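Local coordinates for protein alpha-glucosidase (PDB 5HQA) that hydrolyses alpha-glucosides as a chloride-activated family 97 glycoside hydrolase that binds acarbose and a calcium ion, at residues 387-399 with 407-419. Numbering follows the deposited sequence.
Sequences TGYVADGGNIKRI and HEWHDGQFMVNEY. With AC1 (4,6-dideoxy-4-{[(1S,4R,5S,6S)-4,5,6-trihydroxy-3-(hydroxymethyl)cyclohex-2-en-1-yl]amino}-alpha-D-glucopyranose), chain B.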
ATOM      1  N   THR A 387       3.289  13.269   4.189  1.00 11.55           N
ATOM      2  CA  THR A 387       4.053  13.922   3.133  1.00 11.71           C
ATOM      3  C   THR A 387       3.312  13.808   1.806  1.00 14.36           C
ATOM      4  O   THR A 387       2.405  12.988   1.640  1.00 15.20           O
ATOM      5  CB  THR A 387       5.452  13.315   3.000  1.00 12.76           C
ATOM      6  OG1 THR A 387       5.337  11.916   2.697  1.00 14.87           O
ATOM      7  CG2 THR A 387       6.249  13.504   4.305  1.00 12.62           C
ATOM      8  N   GLY A 388       3.697  14.649   0.860  1.00 12.66           N
ATOM      9  CA  GLY A 388       3.003  14.700  -0.414  1.00 10.35           C
ATOM     10  C   GLY A 388       3.942  15.111  -1.519  1.00 12.08           C
ATOM     11  O   GLY A 388       4.856  15.913  -1.313  1.00 13.34           O
ATOM     12  N   TYR A 389       3.715  14.553  -2.710  1.00 10.66           N
ATOM     13  CA  TYR A 389       4.592  14.784  -3.854  1.00 10.79           C
ATOM     14  C   TYR A 389       3.747  15.017  -5.109  1.00 12.16           C
ATOM     15  O   TYR A 389       3.891  14.343  -6.126  1.00 13.20           O
ATOM     16  CB  TYR A 389       5.558  13.606  -4.027  1.00  9.85           C
ATOM     17  CG  TYR A 389       6.446  13.400  -2.808  1.00 12.69           C
ATOM     18  CD1 TYR A 389       5.979  12.712  -1.691  1.00 10.56           C
ATOM     19  CD2 TYR A 389       7.740  13.910  -2.769  1.00 11.58           C
ATOM     20  CE1 TYR A 389       6.772  12.547  -0.562  1.00 13.20           C
ATOM     21  CE2 TYR A 389       8.550  13.743  -1.642  1.00 12.19           C
ATOM     22  CZ  TYR A 389       8.057  13.057  -0.545  1.00 14.61           C
ATOM     23  OH  TYR A 389       8.846  12.874   0.576  1.00 14.23           O
ATOM     24  N   VAL A 390       2.843  15.996  -5.054  1.00 11.17           N
ATOM     25  CA  VAL A 390       1.883  16.176  -6.145  1.00 11.38           C
ATOM     26  C   VAL A 390       2.598  16.768  -7.361  1.00 13.84           C
ATOM     27  O   VAL A 390       3.045  17.917  -7.344  1.00 12.40           O
ATOM     28  CB  VAL A 390       0.696  17.048  -5.719  1.00 13.76           C
ATOM     29  CG1 VAL A 390      -0.203  17.332  -6.927  1.00 13.37           C
ATOM     30  CG2 VAL A 390      -0.099  16.334  -4.645  1.00 12.63           C
ATOM     31  N   ALA A 391       2.699  15.975  -8.423  1.00 13.19           N
ATOM     32  CA  ALA A 391       3.202  16.378  -9.730  1.00 12.67           C
ATOM     33  C   ALA A 391       2.860  15.252 -10.695  1.00 11.34           C
ATOM     34  O   ALA A 391       2.717  14.096 -10.282  1.00 10.51           O
ATOM     35  CB  ALA A 391       4.720  16.632  -9.715  1.00 11.04           C
ATOM     36  N   ASP A 392       2.728  15.594 -11.974  1.00 11.29           N
ATOM     37  CA  ASP A 392       2.426  14.571 -12.966  1.00 10.17           C
ATOM     38  C   ASP A 392       3.553  13.546 -13.042  1.00 11.90           C
ATOM     39  O   ASP A 392       4.692  13.800 -12.631  1.00 13.34           O
ATOM     40  CB  ASP A 392       2.223  15.196 -14.342  1.00 11.74           C
ATOM     41  CG  ASP A 392       0.895  15.928 -14.469  1.00 20.48           C
ATOM     42  OD1 ASP A 392       0.133  16.010 -13.466  1.00 18.77           O
ATOM     43  OD2 ASP A 392       0.625  16.429 -15.585  1.00 18.10           O
ATOM     44  N   GLY A 393       3.216  12.371 -13.579  1.00 10.19           N
ATOM     45  CA  GLY A 393       4.206  11.333 -13.834  1.00  9.52           C
ATOM     46  C   GLY A 393       5.447  11.879 -14.525  1.00 11.26           C
ATOM     47  O   GLY A 393       5.340  12.641 -15.490  1.00 11.72           O
ATOM     48  N   GLY A 394       6.627  11.527 -14.023  1.00 11.19           N
ATOM     49  CA  GLY A 394       7.868  11.999 -14.608  1.00 10.62           C
ATOM     50  C   GLY A 394       8.220  13.443 -14.322  1.00 13.70           C
ATOM     51  O   GLY A 394       9.180  13.951 -14.910  1.00 14.13           O
ATOM     52  N   ASN A 395       7.491  14.129 -13.432  1.00 12.18           N
ATOM     53  CA  ASN A 395       7.710  15.560 -13.220  1.00 12.31           C
ATOM     54  C   ASN A 395       8.052  15.913 -11.773  1.00 13.19           C
ATOM     55  O   ASN A 395       7.818  17.042 -11.334  1.00 14.36           O
ATOM     56  CB  ASN A 395       6.503  16.362 -13.699  1.00 14.20           C
ATOM     57  CG  ASN A 395       6.498  16.525 -15.193  1.00 26.40           C
ATOM     58  OD1 ASN A 395       7.110  17.445 -15.719  1.00 31.10           O
ATOM     59  ND2 ASN A 395       5.852  15.599 -15.896  1.00 30.58           N
ATOM     60  N   ILE A 396       8.623  14.970 -11.021  1.00 12.96           N
ATOM     61  CA  ILE A 396       9.385  15.361  -9.842  1.00 12.72           C
ATOM     62  C   ILE A 396      10.438  16.374 -10.280  1.00 11.79           C
ATOM     63  O   ILE A 396      11.099  16.198 -11.308  1.00 12.87           O
ATOM     64  CB  ILE A 396      10.038  14.129  -9.188  1.00 11.40           C
ATOM     65  CG1 ILE A 396       8.987  13.227  -8.528  1.00 13.11           C
ATOM     66  CG2 ILE A 396      11.122  14.558  -8.180  1.00 11.61           C
ATOM     67  CD1 ILE A 396       8.360  13.824  -7.270  1.00 11.91           C
ATOM     68  N   LYS A 397      10.596  17.444  -9.510  1.00 11.27           N
ATOM     69  CA  LYS A 397      11.611  18.450  -9.789  1.00 12.21           C
ATOM     70  C   LYS A 397      12.725  18.344  -8.755  1.00 16.39           C
ATOM     71  O   LYS A 397      12.464  18.409  -7.546  1.00 17.00           O
ATOM     72  CB  LYS A 397      11.007  19.852  -9.773  1.00 14.37           C
ATOM     73  CG  LYS A 397      12.020  20.967 -10.008  1.00 18.40           C
ATOM     74  CD  LYS A 397      11.324  22.325  -9.938  1.00 21.53           C
ATOM     75  CE  LYS A 397      12.306  23.459 -10.056  1.00 27.18           C
ATOM     76  NZ  LYS A 397      11.606  24.767 -10.113  1.00 30.94           N
ATOM     77  N   ARG A 398      13.961  18.174  -9.228  1.00 14.40           N
ATOM     78  CA  ARG A 398      15.137  18.297  -8.377  1.00 14.08           C
ATOM     79  C   ARG A 398      16.092  19.309  -8.995  1.00 16.90           C
ATOM     80  O   ARG A 398      16.054  19.578 -10.197  1.00 16.33           O
ATOM     81  CB  ARG A 398      15.855  16.957  -8.176  1.00 15.73           C
ATOM     82  CG  ARG A 398      16.543  16.442  -9.425  1.00 18.25           C
ATOM     83  CD  ARG A 398      17.210  15.094  -9.182  1.00 16.54           C
ATOM     84  NE  ARG A 398      17.867  14.607 -10.390  1.00 18.23           N
ATOM     85  CZ  ARG A 398      19.169  14.728 -10.631  1.00 23.09           C
ATOM     86  NH1 ARG A 398      19.675  14.258 -11.763  1.00 24.35           N
ATOM     87  NH2 ARG A 398      19.963  15.310  -9.736  1.00 22.78           N
ATOM     88  N   ILE A 399      16.938  19.884  -8.145  1.00 18.55           N
ATOM     89  CA  ILE A 399      18.002  20.784  -8.572  1.00 17.60           C
ATOM     90  C   ILE A 399      19.307  20.020  -8.420  1.00 18.62           C
ATOM     91  O   ILE A 399      19.630  19.560  -7.318  1.00 18.19           O
ATOM     92  CB  ILE A 399      18.019  22.077  -7.745  1.00 17.58           C
ATOM     93  CG1 ILE A 399      16.647  22.752  -7.772  1.00 19.13           C
ATOM     94  CG2 ILE A 399      19.079  23.015  -8.270  1.00 18.15           C
ATOM     95  CD1 ILE A 399      16.215  23.206  -9.145  1.00 19.43           C
ATOM     96  N   HIS A 407      13.880  16.790 -14.245  1.00 12.84           N
ATOM     97  CA  HIS A 407      12.625  16.103 -13.966  1.00 11.99           C
ATOM     98  C   HIS A 407      12.875  14.613 -13.795  1.00 14.17           C
ATOM     99  O   HIS A 407      13.578  14.002 -14.607  1.00 14.82           O
ATOM    100  CB  HIS A 407      11.611  16.341 -15.080  1.00 14.19           C
ATOM    101  CG  HIS A 407      10.929  17.669 -14.985  1.00 19.38           C
ATOM    102  ND1 HIS A 407      10.716  18.480 -16.082  1.00 23.21           N
ATOM    103  CD2 HIS A 407      10.415  18.330 -13.920  1.00 18.86           C
ATOM    104  CE1 HIS A 407      10.095  19.583 -15.695  1.00 24.49           C
ATOM    105  NE2 HIS A 407       9.903  19.518 -14.388  1.00 22.73           N
ATOM    106  N   GLU A 408      12.288  14.033 -12.753  1.00 12.58           N
ATOM    107  CA  GLU A 408      12.469  12.623 -12.440  1.00 12.51           C
ATOM    108  C   GLU A 408      11.107  11.974 -12.225  1.00 12.46           C
ATOM    109  O   GLU A 408      10.091  12.649 -12.035  1.00 12.43           O
ATOM    110  CB  GLU A 408      13.347  12.434 -11.192  1.00 11.12           C
ATOM    111  CG  GLU A 408      14.687  13.163 -11.249  1.00 12.61           C
ATOM    112  CD  GLU A 408      15.693  12.553 -12.232  1.00 18.16           C
ATOM    113  OE1 GLU A 408      15.426  11.470 -12.801  1.00 17.49           O
ATOM    114  OE2 GLU A 408      16.770  13.168 -12.428  1.00 20.42           O
ATOM    115  N   TRP A 409      11.108  10.642 -12.240  1.00 10.91           N
ATOM    116  CA  TRP A 409       9.939   9.843 -11.911  1.00  9.44           C
ATOM    117  C   TRP A 409       9.836   9.622 -10.408  1.00  9.93           C
ATOM    118  O   TRP A 409      10.849   9.515  -9.706  1.00 11.67           O
ATOM    119  CB  TRP A 409      10.019   8.486 -12.603  1.00  9.30           C
ATOM    120  CG  TRP A 409       9.863   8.559 -14.088  1.00 11.84           C
ATOM    121  CD1 TRP A 409      10.857   8.678 -15.011  1.00 15.55           C
ATOM    122  CD2 TRP A 409       8.631   8.512 -14.822  1.00 12.91           C
ATOM    123  NE1 TRP A 409      10.322   8.717 -16.283  1.00 15.26           N
ATOM    124  CE2 TRP A 409       8.956   8.619 -16.193  1.00 15.19           C
ATOM    125  CE3 TRP A 409       7.281   8.380 -14.453  1.00 11.84           C
ATOM    126  CZ2 TRP A 409       7.981   8.602 -17.201  1.00 12.63           C
ATOM    127  CZ3 TRP A 409       6.308   8.381 -15.457  1.00  9.43           C
ATOM    128  CH2 TRP A 409       6.667   8.495 -16.812  1.00 10.48           C
ATOM    129  N   HIS A 410       8.592   9.517  -9.921  1.00  9.90           N
ATOM    130  CA  HIS A 410       8.373   9.162  -8.520  1.00  9.11           C
ATOM    131  C   HIS A 410       8.954   7.803  -8.175  1.00 10.79           C
ATOM    132  O   HIS A 410       9.226   7.546  -7.002  1.00 12.45           O
ATOM    133  CB  HIS A 410       6.880   9.130  -8.178  1.00  9.80           C
ATOM    134  CG  HIS A 410       6.225  10.477  -8.147  1.00 12.82           C
ATOM    135  ND1 HIS A 410       5.980  11.214  -9.286  1.00 11.79           N
ATOM    136  CD2 HIS A 410       5.739  11.207  -7.112  1.00 12.05           C
ATOM    137  CE1 HIS A 410       5.385  12.348  -8.952  1.00 13.06           C
ATOM    138  NE2 HIS A 410       5.226  12.367  -7.638  1.00 11.11           N
ATOM    139  N   ASP A 411       9.125   6.915  -9.156  1.00 10.35           N
ATOM    140  CA  ASP A 411       9.527   5.543  -8.857  1.00  9.71           C
ATOM    141  C   ASP A 411      10.883   5.175  -9.466  1.00 12.14           C
ATOM    142  O   ASP A 411      11.213   3.989  -9.579  1.00 11.81           O
ATOM    143  CB  ASP A 411       8.428   4.554  -9.279  1.00  9.70           C
ATOM    144  CG  ASP A 411       8.016   4.668 -10.746  1.00 14.27           C
ATOM    145  OD1 ASP A 411       7.900   5.797 -11.279  1.00 15.00           O
ATOM    146  OD2 ASP A 411       7.756   3.603 -11.365  1.00 14.83           O
ATOM    147  N   GLY A 412      11.704   6.168  -9.826  1.00  9.41           N
ATOM    148  CA  GLY A 412      13.076   5.882 -10.192  1.00  9.70           C
ATOM    149  C   GLY A 412      13.979   5.710  -8.970  1.00 11.97           C
ATOM    150  O   GLY A 412      13.582   5.939  -7.826  1.00 10.30           O
ATOM    151  N   GLN A 413      15.223   5.288  -9.233  1.00 10.77           N
ATOM    152  CA  GLN A 413      16.200   5.128  -8.154  1.00 10.60           C
ATOM    153  C   GLN A 413      16.372   6.416  -7.349  1.00 13.46           C
ATOM    154  O   GLN A 413      16.472   6.377  -6.116  1.00 12.35           O
ATOM    155  CB  GLN A 413      17.545   4.679  -8.730  1.00 11.88           C
ATOM    156  CG  GLN A 413      18.671   4.578  -7.704  1.00 11.53           C
ATOM    157  CD  GLN A 413      19.991   4.208  -8.350  1.00 13.78           C
ATOM    158  OE1 GLN A 413      20.232   4.519  -9.518  1.00 14.56           O
ATOM    159  NE2 GLN A 413      20.852   3.533  -7.598  1.00 12.66           N
ATOM    160  N   PHE A 414      16.409   7.568  -8.026  1.00 12.85           N
ATOM    161  CA  PHE A 414      16.578   8.829  -7.309  1.00 11.09           C
ATOM    162  C   PHE A 414      15.498   9.010  -6.246  1.00 10.90           C
ATOM    163  O   PHE A 414      15.796   9.308  -5.083  1.00 12.29           O
ATOM    164  CB  PHE A 414      16.558  10.016  -8.277  1.00 11.16           C
ATOM    165  CG  PHE A 414      16.472  11.338  -7.571  1.00 16.26           C
ATOM    166  CD1 PHE A 414      17.604  11.892  -6.973  1.00 14.87           C
ATOM    167  CD2 PHE A 414      15.252  11.999  -7.441  1.00 18.08           C
ATOM    168  CE1 PHE A 414      17.523  13.097  -6.284  1.00 16.79           C
ATOM    169  CE2 PHE A 414      15.167  13.206  -6.747  1.00 15.88           C
ATOM    170  CZ  PHE A 414      16.302  13.750  -6.171  1.00 15.56           C
ATOM    171  N   MET A 415      14.227   8.856  -6.633  1.00 13.28           N
ATOM    172  CA  MET A 415      13.149   9.083  -5.672  1.00 11.65           C
ATOM    173  C   MET A 415      13.053   7.951  -4.660  1.00 11.49           C
ATOM    174  O   MET A 415      12.725   8.193  -3.488  1.00 11.54           O
ATOM    175  CB  MET A 415      11.811   9.280  -6.391  1.00 10.10           C
ATOM    176  CG  MET A 415      11.606  10.725  -6.856  1.00 11.14           C
ATOM    177  SD  MET A 415      11.700  11.917  -5.493  1.00 14.75           S
ATOM    178  CE  MET A 415      10.337  11.415  -4.446  1.00 14.86           C
ATOM    179  N   VAL A 416      13.321   6.710  -5.083  1.00 10.55           N
ATOM    180  CA  VAL A 416      13.370   5.603  -4.126  1.00 11.54           C
ATOM    181  C   VAL A 416      14.293   5.965  -2.968  1.00 13.64           C
ATOM    182  O   VAL A 416      13.934   5.824  -1.792  1.00 14.55           O
ATOM    183  CB  VAL A 416      13.809   4.301  -4.825  1.00 10.21           C
ATOM    184  CG1 VAL A 416      14.289   3.260  -3.798  1.00 11.04           C
ATOM    185  CG2 VAL A 416      12.665   3.745  -5.674  1.00  9.79           C
ATOM    186  N   ASN A 417      15.469   6.505  -3.288  1.00 11.96           N
ATOM    187  CA  ASN A 417      16.402   6.918  -2.246  1.00 12.77           C
ATOM    188  C   ASN A 417      15.918   8.163  -1.509  1.00 13.43           C
ATOM    189  O   ASN A 417      16.154   8.302  -0.300  1.00 13.78           O
ATOM    190  CB  ASN A 417      17.784   7.162  -2.855  1.00 14.79           C
ATOM    191  CG  ASN A 417      18.471   5.868  -3.259  1.00 18.05           C
ATOM    192  OD1 ASN A 417      18.132   4.799  -2.744  1.00 19.47           O
ATOM    193  ND2 ASN A 417      19.431   5.954  -4.186  1.00 14.29           N
ATOM    194  N   GLU A 418      15.243   9.070  -2.218  1.00 13.75           N
ATOM    195  CA  GLU A 418      14.732  10.289  -1.603  1.00 13.69           C
ATOM    196  C   GLU A 418      13.666   9.978  -0.554  1.00 14.61           C
ATOM    197  O   GLU A 418      13.665  10.568   0.534  1.00 14.86           O
ATOM    198  CB  GLU A 418      14.186  11.208  -2.698  1.00 14.48           C
ATOM    199  CG  GLU A 418      14.021  12.652  -2.290  1.00 18.27           C
ATOM    200  CD  GLU A 418      15.342  13.363  -2.017  1.00 23.34           C
ATOM    201  OE1 GLU A 418      16.373  13.037  -2.652  1.00 22.48           O
ATOM    202  OE2 GLU A 418      15.338  14.256  -1.147  1.00 25.18           O
ATOM    203  N   TYR A 419      12.752   9.050  -0.857  1.00 13.72           N
ATOM    204  CA  TYR A 419      11.733   8.684   0.124  1.00 12.30           C
ATOM    205  C   TYR A 419      12.369   8.096   1.374  1.00 13.28           C
ATOM    206  O   TYR A 419      11.990   8.438   2.501  1.00 13.98           O
ATOM    207  CB  TYR A 419      10.751   7.668  -0.460  1.00 10.58           C
ATOM    208  CG  TYR A 419       9.807   8.173  -1.525  1.00 10.74           C
ATOM    209  CD1 TYR A 419       8.832   9.127  -1.231  1.00 11.16           C
ATOM    210  CD2 TYR A 419       9.859   7.655  -2.819  1.00 10.97           C
ATOM    211  CE1 TYR A 419       7.948   9.568  -2.219  1.00 10.91           C
ATOM    212  CE2 TYR A 419       8.987   8.085  -3.808  1.00  9.48           C
ATOM    213  CZ  TYR A 419       8.039   9.043  -3.502  1.00 11.08           C
ATOM    214  OH  TYR A 419       7.164   9.459  -4.479  1.00 12.03           O
TER
HETATM  215  C1  AC1 B   3      -3.990  15.963  -7.837  1.00 28.84           C
HETATM  216  O2  AC1 B   3      -3.257  13.799  -8.552  1.00 22.59           O
HETATM  217  C2  AC1 B   3      -3.211  14.716  -7.446  1.00 22.81           C
HETATM  218  C4A AC1 B   3      -3.901  16.054  -0.008  1.00 15.05           C
HETATM  219  C3  AC1 B   3      -3.754  14.093  -6.188  1.00 17.22           C
HETATM  220  O3  AC1 B   3      -3.046  12.878  -5.885  1.00 15.78           O
HETATM  221  C4  AC1 B   3      -3.677  15.081  -5.054  1.00 15.63           C
HETATM  222  N4A AC1 B   3      -3.919  14.467  -3.710  1.00 14.18           N
HETATM  223  C5  AC1 B   3      -4.771  16.060  -5.449  1.00 23.06           C
HETATM  224  O5  AC1 B   3      -4.300  16.815  -6.641  1.00 25.95           O
HETATM  225  C6  AC1 B   3      -5.155  17.040  -4.384  1.00 22.42           C
HETATM  226  C1B AC1 B   3      -2.900  14.824  -2.659  1.00 19.62           C
HETATM  227  C2B AC1 B   3      -3.236  14.009  -1.242  1.00 19.86           C
HETATM  228  O2B AC1 B   3      -3.416  12.631  -1.570  1.00 13.05           O
HETATM  229  C3B AC1 B   3      -4.329  14.581  -0.568  1.00 18.63           C
HETATM  230  O3B AC1 B   3      -4.771  13.797   0.568  1.00 17.17           O
HETATM  231  O4  AC1 B   3      -5.022  16.705   0.557  1.00 14.28           O
HETATM  232  C5B AC1 B   3      -3.319  16.898  -1.025  1.00 14.41           C
HETATM  233  C7B AC1 B   3      -2.775  16.219  -2.400  1.00 14.01           C
HETATM  234  C6B AC1 B   3      -2.693  18.224  -0.561  1.00 15.74           C
HETATM  235  O6B AC1 B   3      -1.494  17.925   0.082  1.00 22.24           O
HETATM  236  O   HOH W   1       6.396   9.943 -11.650  1.00  9.95           O
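Glu408 OE2 is gripped twice by Arg398: NE donates at 2.7 Å and nearly straight (163°), while NH1 adds a weak second bond. The salt bridge meets the carboxylate on its anti side, out of the carboxylate plane, yet OE2 lies almost in the guanidinium plane. Arg398 reaches it because CG sits between the backbone N and the carbonyl carbon (chi1 70°) and the chain then runs extended to NE, carrying CD over the face of Phe414, 3.5 Å from the ring centroid. Glu408 OE1 is taken by the backbone N of Ser213.

In the antiparallel hairpin of strands 396-399 and 405-408, Ile396 and Glu408 form the hydrogen-bonded pair; Glu408 N to Ile396 O is sound, the return bond weak. Just before strand 396-399, Gly394, in the type II turn from Asp392 to Asn395, lays its CA over the six-membered ring of Trp409, 3.7 Å from the centroid.

His410 NE2 donates to Tyr389 O at 2.8 Å and 174°, within both the ring and the carbonyl plane. At its other nitrogen, ND1, a water lies in the ring plane and also receives Gly394 N and His410 N, while Ile396 CD1 presses on one ring face. Ile396 CG2 meets Met415 SD at 3.8 Å. Tyr419 turns its edge onto the face of Tyr389 in a T-shaped pair, and its hydroxyl bonds Glu437 O, the backbone of a calcium ligand.

Val390 CG2 packs against the acarbose unit 3.5 Å from C7B. With both ring nitrogens engaged, His410 is probably held in rotation; it ties the loop after strand 384-388, which carries Val390, to the turn before helix 413-428, while Tyr419 and Met415 join the same loop to the helix itself.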